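Long-range contacts in uncharacterized protein (Bacillus thuringiensis serovar kurstaki, PDB 4XE8), which probably assembles, as an actin-like ParM, into nucleotide-dependent filaments that segregate plasmid DNA: residues N9-G14 and V146-S151; K23-N28 and F402-Y407; V75-N80 and R89-G94; S133-A138 and K187-T192; S205-L210 and L408-L413. The protein carries 2 engineered substitutions. One frame throughout, in Å; residues are numbered along the deposited sequence.

Contact 1 of 5, residues N9-G14 and V146-S151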
# COMPACT_ATOMS: atom_id res chain seq x y z
N ASN A 9 16.12 -2.16 19.96
CA ASN A 9 15.73 -3.47 19.45
C ASN A 9 14.24 -3.44 19.12
O ASN A 9 13.50 -4.37 19.42
CB ASN A 9 16.04 -4.58 20.47
CG ASN A 9 17.16 -5.49 20.02
OD1 ASN A 9 17.92 -5.15 19.11
ND2 ASN A 9 17.28 -6.65 20.66
N MET A 10 13.83 -2.34 18.49
CA MET A 10 12.42 -2.07 18.24
C MET A 10 12.19 -1.57 16.82
O MET A 10 12.87 -0.66 16.35
CB MET A 10 11.91 -1.03 19.24
CG MET A 10 10.54 -0.46 18.90
SD MET A 10 10.13 0.99 19.89
CE MET A 10 8.77 0.37 20.88
N LEU A 11 11.24 -2.19 16.13
CA LEU A 11 10.86 -1.76 14.79
C LEU A 11 9.63 -0.85 14.86
O LEU A 11 8.59 -1.25 15.37
CB LEU A 11 10.59 -2.96 13.89
CG LEU A 11 10.17 -2.64 12.45
CD1 LEU A 11 11.27 -1.88 11.72
CD2 LEU A 11 9.81 -3.91 11.71
N LEU A 12 9.78 0.36 14.34
CA LEU A 12 8.70 1.34 14.33
C LEU A 12 8.06 1.42 12.95
O LEU A 12 8.69 1.88 12.00
CB LEU A 12 9.22 2.71 14.74
CG LEU A 12 9.11 3.09 16.21
CD1 LEU A 12 10.24 4.03 16.61
CD2 LEU A 12 7.76 3.73 16.49
N GLY A 13 6.81 0.98 12.83
CA GLY A 13 6.17 0.94 11.53
C GLY A 13 4.68 1.20 11.51
O GLY A 13 3.99 1.05 12.53
N GLY A 14 4.18 1.60 10.35
CA GLY A 14 2.76 1.70 10.10
C GLY A 14 2.37 0.61 9.12
O GLY A 14 3.09 0.37 8.15
N VAL A 146 13.17 -7.92 17.24
CA VAL A 146 12.49 -6.64 17.31
C VAL A 146 11.13 -6.73 18.01
O VAL A 146 10.34 -7.63 17.75
CB VAL A 146 12.28 -6.04 15.90
CG1 VAL A 146 13.58 -5.44 15.39
CG2 VAL A 146 11.75 -7.10 14.94
N SER A 147 10.89 -5.79 18.92
CA SER A 147 9.55 -5.60 19.45
C SER A 147 8.81 -4.66 18.51
O SER A 147 9.33 -3.60 18.15
CB SER A 147 9.59 -5.04 20.87
OG SER A 147 10.27 -3.80 20.92
N VAL A 148 7.62 -5.06 18.08
CA VAL A 148 6.90 -4.29 17.07
C VAL A 148 5.54 -3.82 17.57
O VAL A 148 4.55 -4.55 17.49
CB VAL A 148 6.69 -5.11 15.78
CG1 VAL A 148 6.10 -4.24 14.69
CG2 VAL A 148 8.02 -5.71 15.32
N PRO A 149 5.48 -2.59 18.11
CA PRO A 149 4.19 -1.99 18.45
C PRO A 149 3.36 -1.81 17.18
O PRO A 149 3.81 -1.16 16.25
CB PRO A 149 4.57 -0.64 19.07
CG PRO A 149 5.93 -0.34 18.52
CD PRO A 149 6.60 -1.67 18.36
N PHE A 150 2.17 -2.40 17.15
CA PHE A 150 1.40 -2.45 15.92
C PHE A 150 0.55 -1.20 15.70
O PHE A 150 -0.42 -0.96 16.42
CB PHE A 150 0.50 -3.69 15.89
CG PHE A 150 -0.07 -3.99 14.54
CD1 PHE A 150 0.67 -4.70 13.60
CD2 PHE A 150 -1.34 -3.57 14.20
CE1 PHE A 150 0.16 -4.97 12.36
CE2 PHE A 150 -1.86 -3.84 12.95
CZ PHE A 150 -1.11 -4.54 12.03
N SER A 151 0.91 -0.42 14.69
CA SER A 151 0.11 0.72 14.29
C SER A 151 -0.50 0.47 12.92
O SER A 151 0.18 0.61 11.90
CB SER A 151 0.95 2.00 14.28
OG SER A 151 0.13 3.14 14.12
O HOH W 1 6.14 -0.83 15.02

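Contact 2 of 5, residues K23-N28 and F402-Y407. With ADP (adenosine-5'-diphosphate), chain C.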
# COMPACT_ATOMS: atom_id res chain seq x y z
N LYS A 23 1.12 -3.23 2.93
CA LYS A 23 2.05 -2.11 2.88
C LYS A 23 2.59 -1.73 4.25
O LYS A 23 1.87 -1.78 5.25
CB LYS A 23 1.37 -0.90 2.23
CG LYS A 23 1.00 -1.12 0.77
CD LYS A 23 0.67 0.18 0.05
CE LYS A 23 -0.78 0.56 0.24
NZ LYS A 23 -1.17 1.70 -0.64
N ILE A 24 3.86 -1.36 4.29
CA ILE A 24 4.51 -0.97 5.53
C ILE A 24 5.37 0.28 5.34
O ILE A 24 6.08 0.42 4.34
CB ILE A 24 5.39 -2.12 6.10
CG1 ILE A 24 6.11 -1.67 7.38
CG2 ILE A 24 6.39 -2.59 5.05
CD1 ILE A 24 7.13 -2.68 7.89
N SER A 25 5.28 1.21 6.29
CA SER A 25 6.18 2.35 6.35
C SER A 25 6.89 2.32 7.70
O SER A 25 6.24 2.33 8.74
CB SER A 25 5.42 3.67 6.17
OG SER A 25 4.90 3.78 4.86
N PHE A 26 8.22 2.26 7.68
CA PHE A 26 8.97 2.13 8.91
C PHE A 26 10.16 3.08 8.98
O PHE A 26 10.59 3.63 7.96
CB PHE A 26 9.46 0.68 9.09
CG PHE A 26 10.54 0.28 8.11
CD1 PHE A 26 10.21 -0.16 6.84
CD2 PHE A 26 11.87 0.35 8.47
CE1 PHE A 26 11.20 -0.53 5.94
CE2 PHE A 26 12.86 -0.02 7.58
CZ PHE A 26 12.52 -0.45 6.31
N LEU A 27 10.68 3.28 10.19
CA LEU A 27 11.89 4.07 10.39
C LEU A 27 13.14 3.23 10.15
O LEU A 27 13.35 2.23 10.83
CB LEU A 27 11.92 4.65 11.80
CG LEU A 27 11.14 5.94 12.05
CD1 LEU A 27 11.46 6.50 13.43
CD2 LEU A 27 11.45 6.95 10.97
N ASN A 28 13.95 3.64 9.18
CA ASN A 28 15.22 2.95 8.95
C ASN A 28 16.28 3.43 9.93
O ASN A 28 15.99 4.22 10.84
CB ASN A 28 15.69 3.13 7.50
CG ASN A 28 15.82 4.59 7.10
OD1 ASN A 28 15.85 5.49 7.94
ND2 ASN A 28 15.89 4.83 5.79
N PHE A 402 0.39 6.96 1.77
CA PHE A 402 -0.13 7.98 2.69
C PHE A 402 -0.64 7.38 4.00
O PHE A 402 -0.27 7.83 5.08
CB PHE A 402 -1.26 8.76 2.02
CG PHE A 402 -1.88 9.81 2.90
CD1 PHE A 402 -1.36 11.09 2.94
CD2 PHE A 402 -3.00 9.52 3.67
CE1 PHE A 402 -1.93 12.06 3.74
CE2 PHE A 402 -3.57 10.49 4.48
CZ PHE A 402 -3.03 11.76 4.51
N THR A 403 -1.47 6.35 3.88
CA THR A 403 -2.12 5.75 5.04
C THR A 403 -1.12 5.07 5.97
O THR A 403 -1.16 5.27 7.19
CB THR A 403 -3.20 4.75 4.61
OG1 THR A 403 -4.26 5.45 3.95
CG2 THR A 403 -3.76 4.02 5.82
N SER A 404 -0.22 4.27 5.41
CA SER A 404 0.79 3.59 6.21
C SER A 404 1.75 4.59 6.83
O SER A 404 2.23 4.40 7.94
CB SER A 404 1.55 2.56 5.37
OG SER A 404 2.32 3.18 4.36
N ARG A 405 2.04 5.67 6.10
CA ARG A 405 2.87 6.75 6.63
C ARG A 405 2.16 7.45 7.79
O ARG A 405 2.79 7.82 8.78
CB ARG A 405 3.23 7.75 5.54
CG ARG A 405 4.34 7.28 4.62
CD ARG A 405 4.41 8.11 3.34
NE ARG A 405 4.72 9.51 3.61
CZ ARG A 405 5.95 9.98 3.79
NH1 ARG A 405 6.99 9.15 3.73
NH2 ARG A 405 6.15 11.26 4.04
N SER A 406 0.84 7.61 7.67
CA SER A 406 0.04 8.19 8.74
C SER A 406 0.10 7.32 10.00
O SER A 406 0.24 7.83 11.11
CB SER A 406 -1.42 8.36 8.30
OG SER A 406 -1.55 9.41 7.37
N TYR A 407 -0.00 6.01 9.80
CA TYR A 407 0.05 5.07 10.91
C TYR A 407 1.42 5.05 11.57
O TYR A 407 1.53 4.90 12.79
CB TYR A 407 -0.32 3.66 10.44
CG TYR A 407 -1.76 3.51 10.00
CD1 TYR A 407 -2.72 4.46 10.34
CD2 TYR A 407 -2.17 2.41 9.25
CE1 TYR A 407 -4.03 4.32 9.95
CE2 TYR A 407 -3.48 2.27 8.85
CZ TYR A 407 -4.41 3.23 9.20
OH TYR A 407 -5.72 3.09 8.80
PB ADP C . -3.73 -0.40 -2.55
O1B ADP C . -2.77 -1.56 -2.48
O2B ADP C . -5.18 -0.79 -2.74
O3B ADP C . -3.52 0.65 -1.48
PA ADP C . -2.41 1.66 -3.98
O1A ADP C . -1.05 1.40 -3.39
O2A ADP C . -3.23 2.83 -3.46
O3A ADP C . -3.34 0.34 -3.92
O5' ADP C . -2.23 1.83 -5.57
C5' ADP C . -3.28 2.36 -6.38
C4' ADP C . -2.84 2.31 -7.83
O4' ADP C . -1.93 3.38 -8.10
C3' ADP C . -2.10 1.02 -8.15
O3' ADP C . -2.65 0.45 -9.34
C2' ADP C . -0.66 1.43 -8.41
O2' ADP C . -0.09 0.65 -9.46
C1' ADP C . -0.79 2.89 -8.81
N9 ADP C . 0.41 3.68 -8.47
C8 ADP C . 1.09 3.69 -7.31
N7 ADP C . 2.15 4.53 -7.37
C5 ADP C . 2.16 5.08 -8.60
C6 ADP C . 3.00 6.06 -9.34
N6 ADP C . 4.08 6.64 -8.76
N1 ADP C . 2.65 6.35 -10.61
C2 ADP C . 1.59 5.79 -11.20
N3 ADP C . 0.78 4.90 -10.60
C4 ADP C . 1.02 4.51 -9.32

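Contact 3 of 5, residues V75-N80 and R89-G94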
# COMPACT_ATOMS: atom_id res chain seq x y z
N VAL A 75 10.16 -18.19 3.15
CA VAL A 75 10.36 -18.06 4.59
C VAL A 75 9.69 -19.16 5.41
O VAL A 75 8.65 -19.69 5.03
CB VAL A 75 9.84 -16.70 5.10
CG1 VAL A 75 10.67 -15.56 4.52
CG2 VAL A 75 8.37 -16.52 4.76
N ARG A 76 10.30 -19.48 6.54
CA ARG A 76 9.68 -20.34 7.54
C ARG A 76 9.11 -19.46 8.65
O ARG A 76 9.80 -18.58 9.16
CB ARG A 76 10.67 -21.35 8.11
CG ARG A 76 10.03 -22.37 9.05
CD ARG A 76 11.07 -23.12 9.86
NE ARG A 76 12.21 -23.53 9.05
CZ ARG A 76 12.20 -24.55 8.19
NH1 ARG A 76 11.10 -25.27 8.04
NH2 ARG A 76 13.28 -24.84 7.49
N ILE A 77 7.86 -19.70 9.02
CA ILE A 77 7.21 -18.86 10.02
C ILE A 77 6.69 -19.67 11.21
O ILE A 77 5.88 -20.58 11.04
CB ILE A 77 6.05 -18.06 9.41
CG1 ILE A 77 6.55 -17.20 8.25
CG2 ILE A 77 5.39 -17.19 10.47
CD1 ILE A 77 5.49 -16.31 7.64
N ILE A 78 7.17 -19.33 12.40
CA ILE A 78 6.73 -19.99 13.62
C ILE A 78 5.93 -19.01 14.48
O ILE A 78 6.50 -18.09 15.07
CB ILE A 78 7.91 -20.55 14.42
CG1 ILE A 78 8.65 -21.61 13.59
CG2 ILE A 78 7.44 -21.13 15.74
CD1 ILE A 78 10.02 -21.96 14.13
N SER A 79 4.62 -19.22 14.54
CA SER A 79 3.73 -18.30 15.24
C SER A 79 2.48 -19.01 15.74
O SER A 79 1.94 -19.88 15.05
CB SER A 79 3.35 -17.14 14.32
OG SER A 79 2.29 -16.37 14.87
N ASN A 80 2.03 -18.64 16.93
CA ASN A 80 0.80 -19.20 17.49
C ASN A 80 -0.44 -18.52 16.92
O ASN A 80 -1.56 -18.93 17.20
CB ASN A 80 0.81 -19.10 19.01
CG ASN A 80 1.77 -20.08 19.66
OD1 ASN A 80 1.85 -21.24 19.26
ND2 ASN A 80 2.50 -19.61 20.66
N ARG A 89 5.70 -23.92 9.28
CA ARG A 89 6.24 -24.48 8.05
C ARG A 89 6.76 -23.37 7.14
O ARG A 89 6.87 -22.22 7.56
CB ARG A 89 5.17 -25.30 7.32
CG ARG A 89 3.91 -24.53 6.97
CD ARG A 89 3.10 -25.28 5.93
NE ARG A 89 3.87 -25.48 4.70
CZ ARG A 89 3.60 -26.40 3.78
NH1 ARG A 89 2.59 -27.24 3.95
NH2 ARG A 89 4.36 -26.50 2.70
N ALA A 90 7.08 -23.73 5.90
CA ALA A 90 7.67 -22.78 4.97
C ALA A 90 6.65 -22.29 3.93
O ALA A 90 5.72 -23.02 3.57
CB ALA A 90 8.87 -23.40 4.27
N TRP A 91 6.84 -21.07 3.46
CA TRP A 91 5.93 -20.45 2.51
C TRP A 91 6.66 -19.65 1.44
O TRP A 91 7.71 -19.07 1.70
CB TRP A 91 4.94 -19.52 3.22
CG TRP A 91 4.18 -20.14 4.34
CD1 TRP A 91 4.54 -20.18 5.66
CD2 TRP A 91 2.92 -20.81 4.26
NE1 TRP A 91 3.58 -20.83 6.39
CE2 TRP A 91 2.58 -21.23 5.55
CE3 TRP A 91 2.05 -21.10 3.20
CZ2 TRP A 91 1.40 -21.92 5.83
CZ3 TRP A 91 0.88 -21.79 3.48
CH2 TRP A 91 0.56 -22.19 4.78
N TYR A 92 6.09 -19.62 0.24
CA TYR A 92 6.47 -18.62 -0.74
C TYR A 92 5.56 -17.41 -0.53
O TYR A 92 4.35 -17.57 -0.41
CB TYR A 92 6.35 -19.16 -2.17
CG TYR A 92 7.25 -20.34 -2.48
CD1 TYR A 92 8.62 -20.24 -2.31
CD2 TYR A 92 6.73 -21.53 -2.95
CE1 TYR A 92 9.46 -21.31 -2.60
CE2 TYR A 92 7.55 -22.61 -3.24
CZ TYR A 92 8.92 -22.49 -3.06
OH TYR A 92 9.74 -23.55 -3.34
N VAL A 93 6.15 -16.22 -0.45
CA VAL A 93 5.38 -15.03 -0.10
C VAL A 93 5.52 -13.91 -1.12
O VAL A 93 6.62 -13.59 -1.56
CB VAL A 93 5.79 -14.49 1.28
CG1 VAL A 93 4.89 -13.33 1.69
CG2 VAL A 93 5.75 -15.59 2.32
N GLY A 94 4.39 -13.30 -1.49
CA GLY A 94 4.40 -12.14 -2.36
C GLY A 94 4.60 -12.45 -3.83
O GLY A 94 3.94 -13.33 -4.39
O HOH W 2 4.31 -21.58 9.34

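Contact 4 of 5, residues S133-A138 and K187-T192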
# COMPACT_ATOMS: atom_id res chain seq x y z
N SER A 133 6.71 -8.79 6.08
CA SER A 133 7.10 -7.40 5.89
C SER A 133 7.83 -6.88 7.12
O SER A 133 8.77 -6.09 7.01
CB SER A 133 5.88 -6.52 5.60
OG SER A 133 5.08 -6.36 6.76
N MET A 134 7.40 -7.32 8.30
CA MET A 134 8.07 -6.96 9.54
C MET A 134 9.49 -7.52 9.55
O MET A 134 10.43 -6.83 9.95
CB MET A 134 7.29 -7.49 10.75
CG MET A 134 5.94 -6.83 10.96
SD MET A 134 5.03 -7.58 12.32
CE MET A 134 3.55 -6.57 12.34
N ALA A 135 9.63 -8.76 9.11
CA ALA A 135 10.93 -9.43 9.08
C ALA A 135 11.87 -8.76 8.08
O ALA A 135 13.04 -8.52 8.38
CB ALA A 135 10.76 -10.89 8.74
N VAL A 136 11.35 -8.46 6.89
CA VAL A 136 12.15 -7.80 5.86
C VAL A 136 12.65 -6.45 6.36
O VAL A 136 13.82 -6.10 6.16
CB VAL A 136 11.34 -7.60 4.56
CG1 VAL A 136 12.05 -6.65 3.61
CG2 VAL A 136 11.08 -8.95 3.90
N ALA A 137 11.78 -5.70 7.03
CA ALA A 137 12.15 -4.40 7.59
C ALA A 137 13.24 -4.55 8.64
O ALA A 137 14.17 -3.74 8.70
CB ALA A 137 10.92 -3.72 8.18
N ALA A 138 13.13 -5.59 9.46
CA ALA A 138 14.10 -5.85 10.52
C ALA A 138 15.46 -6.20 9.92
O ALA A 138 16.50 -5.75 10.40
CB ALA A 138 13.62 -6.96 11.43
N LYS A 187 18.97 -15.84 7.71
CA LYS A 187 18.67 -14.91 8.79
C LYS A 187 17.38 -15.28 9.51
O LYS A 187 16.39 -15.66 8.89
CB LYS A 187 18.59 -13.48 8.28
CG LYS A 187 19.95 -12.87 7.96
CD LYS A 187 19.94 -11.37 8.14
CE LYS A 187 21.34 -10.80 8.01
NZ LYS A 187 22.27 -11.45 8.98
N LYS A 188 17.42 -15.17 10.84
CA LYS A 188 16.29 -15.53 11.68
C LYS A 188 15.85 -14.34 12.52
O LYS A 188 16.61 -13.84 13.35
CB LYS A 188 16.66 -16.73 12.56
CG LYS A 188 15.62 -17.11 13.60
CD LYS A 188 15.89 -18.51 14.13
CE LYS A 188 17.33 -18.66 14.59
NZ LYS A 188 17.70 -20.09 14.83
N ILE A 189 14.62 -13.89 12.30
CA ILE A 189 14.11 -12.70 12.98
C ILE A 189 12.99 -13.04 13.94
O ILE A 189 12.02 -13.70 13.57
CB ILE A 189 13.62 -11.65 11.97
CG1 ILE A 189 14.82 -11.07 11.22
CG2 ILE A 189 12.86 -10.55 12.68
CD1 ILE A 189 14.58 -10.87 9.75
N LYS A 190 13.13 -12.60 15.19
CA LYS A 190 12.15 -12.88 16.23
C LYS A 190 11.29 -11.64 16.50
O LYS A 190 11.76 -10.66 17.09
CB LYS A 190 12.84 -13.36 17.51
CG LYS A 190 11.90 -13.61 18.66
CD LYS A 190 12.66 -13.96 19.93
CE LYS A 190 11.74 -13.96 21.15
NZ LYS A 190 12.42 -14.53 22.35
N ILE A 191 10.04 -11.68 16.06
CA ILE A 191 9.13 -10.55 16.18
C ILE A 191 8.26 -10.65 17.44
O ILE A 191 7.64 -11.68 17.69
CB ILE A 191 8.21 -10.45 14.95
CG1 ILE A 191 9.04 -10.33 13.67
CG2 ILE A 191 7.25 -9.28 15.08
CD1 ILE A 191 8.26 -10.60 12.40
N THR A 192 8.23 -9.57 18.22
CA THR A 192 7.40 -9.54 19.43
C THR A 192 6.40 -8.39 19.38
O THR A 192 6.78 -7.22 19.31
CB THR A 192 8.26 -9.40 20.70
OG1 THR A 192 9.11 -10.55 20.84
CG2 THR A 192 7.38 -9.27 21.93

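Contact 5 of 5, residues S205-L210 and L408-L413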
# COMPACT_ATOMS: atom_id res chain seq x y z
N SER A 205 -5.36 8.85 11.01
CA SER A 205 -5.42 8.39 9.62
C SER A 205 -4.90 9.44 8.64
O SER A 205 -4.50 9.11 7.53
CB SER A 205 -6.86 8.02 9.25
OG SER A 205 -7.39 7.05 10.13
N VAL A 206 -4.89 10.70 9.07
CA VAL A 206 -4.61 11.81 8.17
C VAL A 206 -3.25 12.48 8.44
O VAL A 206 -2.87 13.41 7.73
CB VAL A 206 -5.73 12.87 8.26
CG1 VAL A 206 -5.51 13.81 9.44
CG2 VAL A 206 -5.83 13.65 6.96
N LEU A 207 -2.53 11.99 9.44
CA LEU A 207 -1.29 12.62 9.89
C LEU A 207 -0.25 12.88 8.80
O LEU A 207 0.55 13.80 8.90
CB LEU A 207 -0.65 11.79 11.00
CG LEU A 207 -1.28 11.91 12.39
CD1 LEU A 207 -0.58 10.97 13.36
CD2 LEU A 207 -1.22 13.34 12.89
N ALA A 208 -0.27 12.07 7.74
CA ALA A 208 0.72 12.19 6.68
C ALA A 208 0.46 13.38 5.76
O ALA A 208 1.28 13.69 4.90
CB ALA A 208 0.79 10.90 5.87
N ILE A 209 -0.67 14.05 5.95
CA ILE A 209 -1.01 15.20 5.12
C ILE A 209 -0.29 16.45 5.61
O ILE A 209 -0.15 17.43 4.87
CB ILE A 209 -2.54 15.47 5.10
CG1 ILE A 209 -2.93 16.24 3.83
CG2 ILE A 209 -2.99 16.22 6.34
CD1 ILE A 209 -2.65 15.49 2.55
N LEU A 210 0.19 16.41 6.85
CA LEU A 210 0.81 17.58 7.46
C LEU A 210 2.25 17.33 7.92
O LEU A 210 3.05 18.25 7.99
CB LEU A 210 -0.02 18.07 8.65
CG LEU A 210 -1.35 18.74 8.34
CD1 LEU A 210 -2.06 19.14 9.62
CD2 LEU A 210 -1.14 19.94 7.43
N LEU A 408 2.46 5.22 10.76
CA LEU A 408 3.83 5.27 11.27
C LEU A 408 4.03 6.49 12.16
O LEU A 408 4.56 6.39 13.26
CB LEU A 408 4.84 5.29 10.12
CG LEU A 408 6.28 5.60 10.53
CD1 LEU A 408 6.82 4.51 11.45
CD2 LEU A 408 7.17 5.76 9.31
N ILE A 409 3.61 7.65 11.65
CA ILE A 409 3.72 8.89 12.39
C ILE A 409 2.94 8.80 13.70
O ILE A 409 3.42 9.22 14.75
CB ILE A 409 3.22 10.08 11.55
CG1 ILE A 409 4.09 10.25 10.31
CG2 ILE A 409 3.21 11.36 12.38
CD1 ILE A 409 3.50 11.17 9.26
N ALA A 410 1.74 8.23 13.63
CA ALA A 410 0.92 8.02 14.82
C ALA A 410 1.64 7.12 15.81
O ALA A 410 1.53 7.30 17.02
CB ALA A 410 -0.43 7.43 14.44
N ASN A 411 2.38 6.15 15.28
CA ASN A 411 3.11 5.21 16.12
C ASN A 411 4.28 5.88 16.84
O ASN A 411 4.51 5.63 18.03
CB ASN A 411 3.62 4.03 15.29
CG ASN A 411 3.93 2.81 16.14
OD1 ASN A 411 3.72 2.81 17.35
ND2 ASN A 411 4.40 1.75 15.49
N LEU A 412 5.01 6.73 16.13
CA LEU A 412 6.13 7.45 16.72
C LEU A 412 5.65 8.39 17.82
O LEU A 412 6.29 8.52 18.86
CB LEU A 412 6.90 8.24 15.66
CG LEU A 412 8.05 9.10 16.19
CD1 LEU A 412 9.04 8.26 16.98
CD2 LEU A 412 8.75 9.84 15.05
N LEU A 413 4.51 9.04 17.58
CA LEU A 413 3.92 9.93 18.57
C LEU A 413 3.49 9.16 19.81
O LEU A 413 3.56 9.67 20.93
CB LEU A 413 2.73 10.68 17.97
CG LEU A 413 3.05 11.62 16.80
CD1 LEU A 413 1.79 12.33 16.33
CD2 LEU A 413 4.13 12.62 17.19

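Contact 1 of 5, residues N9-G14 and V146-S151
Leu11 is the buried centre of this contact. Its CB touches two valines, Val146 CB and Val148 CG2, at 4.0 Å each. Ala137 of helix 124-140 also packs on this leucine. Two backbone bonds bracket Met10. Ser147 N donates to Asn9 O in that carbonyl's plane, at 3.0 Å. Leu11 N donates to Ser147 O at 3.1 Å, from 33° off the carbonyl plane. Beyond Leu11 the direct pairing gives way to a water. The water takes the Gly13 N-H at 2.9 Å and donates to Pro149 O at 2.7 Å and to Leu11 O, the last in a bond that is rather short. The two segments run roughly parallel and bring the first and last strands of the mixed sheet together, in the domain of the actin-like fold formed by the N-terminal part of the chain. The outer side is looser. Met10 bends at chi3 (-113°), and its side chain crosses that of Pro149 obliquely, CE 3.8 Å from Pro149 CG. Met10 CB lies 3.6 Å from Ser147 OG. Both residues are partly exposed. The side chain of Asn9 is exposed and poorly ordered.

Contact 2 of 5, residues K23-N28 and F402-Y407
Ser25 and Ser404 face each other across the gap between strand 23-27 and helix 402-407, and their hydroxyls make the polar core of the contact. The hydrogen bond between Ser25 OG and Ser404 OG is 2.7 Å long, and either could be the donor. Ser404 OG lies between its own backbone N and carbonyl carbon (chi1 66°), which turns it to the strand. Each hydroxyl has a further partner: Ser25 OG bonds to Ser35 OG on the adjacent strand, and Ser404 OG to Tyr401 O. The two buried oxygens are therefore tied into a short chain of bonds.

The van der Waals part is small. Arg405 CG packs on the Ser25 side chain, 3.6 Å from Ser25 OG and 4.1 Å from Ser25 CB. The guanidinium end of Arg405 turns elsewhere, to salt bridges with Glu398 and Asp212. The strand and helix axes approach to 7.1 Å and are inclined at 41°.

Lys23 makes the bonds to the ligand. Its chain bends at chi3 (-86°) and carries NZ to the diphosphate of ADP. There NZ donates to O3B of the beta phosphate at 2.7 Å and to O1A of the alpha phosphate at 2.8 Å. Ala400 O, just before the helix, is a third partner. Three bonds thus fix the ammonium group. A lysine on the first beta hairpin reaching the nucleotide phosphates is consistent with the phosphate-1 region of actin-like ATPases.

Contact 3 of 5, residues V75-N80 and R89-G94
Val75 and Trp91 form an antiparallel hydrogen-bonded pair, and Arg76 with Ala90 follows as a non-hydrogen-bonded pair with CA atoms 4.1 Å apart. Trp91 N donates to Val75 O at 2.8 Å and Val75 N to Trp91 O at 3.0 Å, both nearly along the C=O axis. Ile77 N reaches Arg89 O at 3.1 Å. On the face of Val75, Ile77 and Trp91, the side chains are mostly apolar. Val75 CG2 meets Val93 CG2 at 3.7 Å, the two side chains crossing at about a right angle. Ile77 CG1 approaches Trp91 CD1 obliquely. Ile128 of helix 124-140 touches Ile77, Trp91 and Val93. One face of the indole carries Arg89 CD, set toward the rim. At the indole edge, in plane, a water accepts from Trp91 NE1 at 3.1 Å and also from Arg89 N. Arg89 NE donates to Ala90 O, and Arg89 NH2 bonds to Ala45 O on the adjacent strand. On the other face, Arg76 CG passes 3.5 Å from Arg89 O, while its guanidinium makes a salt bridge to Glu178 on the next strand. The arrangement is a beta hairpin of strands 74-78 and 88-93, within the mixed sheet of an actin-like domain.

Contact 4 of 5, residues S133-A138 and K187-T192
Ile189 meets the flat peptide group that follows Ala135. Its CD1 comes in beside the carbonyl oxygen, obliquely to the peptide plane rather than at its edge, and lies only 3.1 Å from Ala135 O. This approach is very short, and Ile189 chi2, 139°, is off a staggered value, so the placing of the methyl is somewhat doubtful. No aromatic ring of either segment takes part, but the ring of Phe150 touches Met134 from the neighbouring strand. The rest is aliphatic. Ile189 CG2 reaches Ala138 CB at 3.9 Å, and its CD1 stands 4.0 Å from Ala135 CB. The isoleucine thus spans one turn of the helix. Ile191, two residues on and on the same side of the strand, packs on Met134 and Ala135. Its CD1 touches Met134 CB at 3.7 Å, and its CG2 comes 3.9 Å from Met134 SD. The Met134 chain runs extended beyond CG and crosses Ile191 at about a right angle, its end leading away from the strand. The small Ala135 and Ala138 let the helix lie close, the axes coming within 8.8 Å at 118°. This is helix-on-sheet packing, with helix 124-140 laid across the mixed sheet of an actin-like domain.

Contact 5 of 5, residues S205-L210 and L408-L413
Leu207 reaches from a loop toward helix 408-413 and meets three of its residues. The side chain starts with CB, which lies 4.1 Å from Ile409 CG2. CG follows beside the backbone N (chi1 -77°) and directs the chain at the helix. From there CD1 makes the main contact. It approaches the helix backbone at Ala410, 3.6 Å from Ala410 N, and touches Ala410 CB at 3.7 Å. It also meets Ile409 CG2 at 3.9 Å and Leu413 CD1 at 4.0 Å. One methyl group thus sits among residues at positions i, i+1 and i+4 of the helix. The loop lies between strands 188-197 and 231-237, so it links the two main sheets of the actin-like fold, and helix 402-414 packs beside that passage. Ile409 reaches back the other way. Its CG1 is anti to the carbonyl carbon, and the extended branch (chi2 167°) brings CD1 to 3.9 Å from Ala208 CA. Ala208 CB is a little farther from it, at 4.3 Å. The contact itself is wholly apolar. A polar tie comes one turn earlier in the helix, where Ser406 OG accepts from Ala208 N and lies close to Ser205 O. The outer end, at Leu413, is exposed.

Helix 402-414 joins contacts 2 and 5, whose centres are 8 Å apart. Contact 1 meets the same helix: Asn411 ND2 lies 3.1 Å from Gly13 O and 3.1 Å from Pro149 O, and Ser151 OG is 2.6 Å from Tyr407 O. Contacts 1 to 4 all reach one mixed sheet. Strand pairing links contact 1 to contact 2 through Gly14 N and Ser25 O, and to contact 4 through Val148 N and Thr192 O. Contact 3 lies 23 Å from contact 2 between centres, but 12 Å from contact 4. Of the five, contact 2 holds an ADP-pocket residue, Lys23. Its side chain is about 4 Å from magnesium; Gly14 and the Ala208 side chain are about 13 Å from ADP.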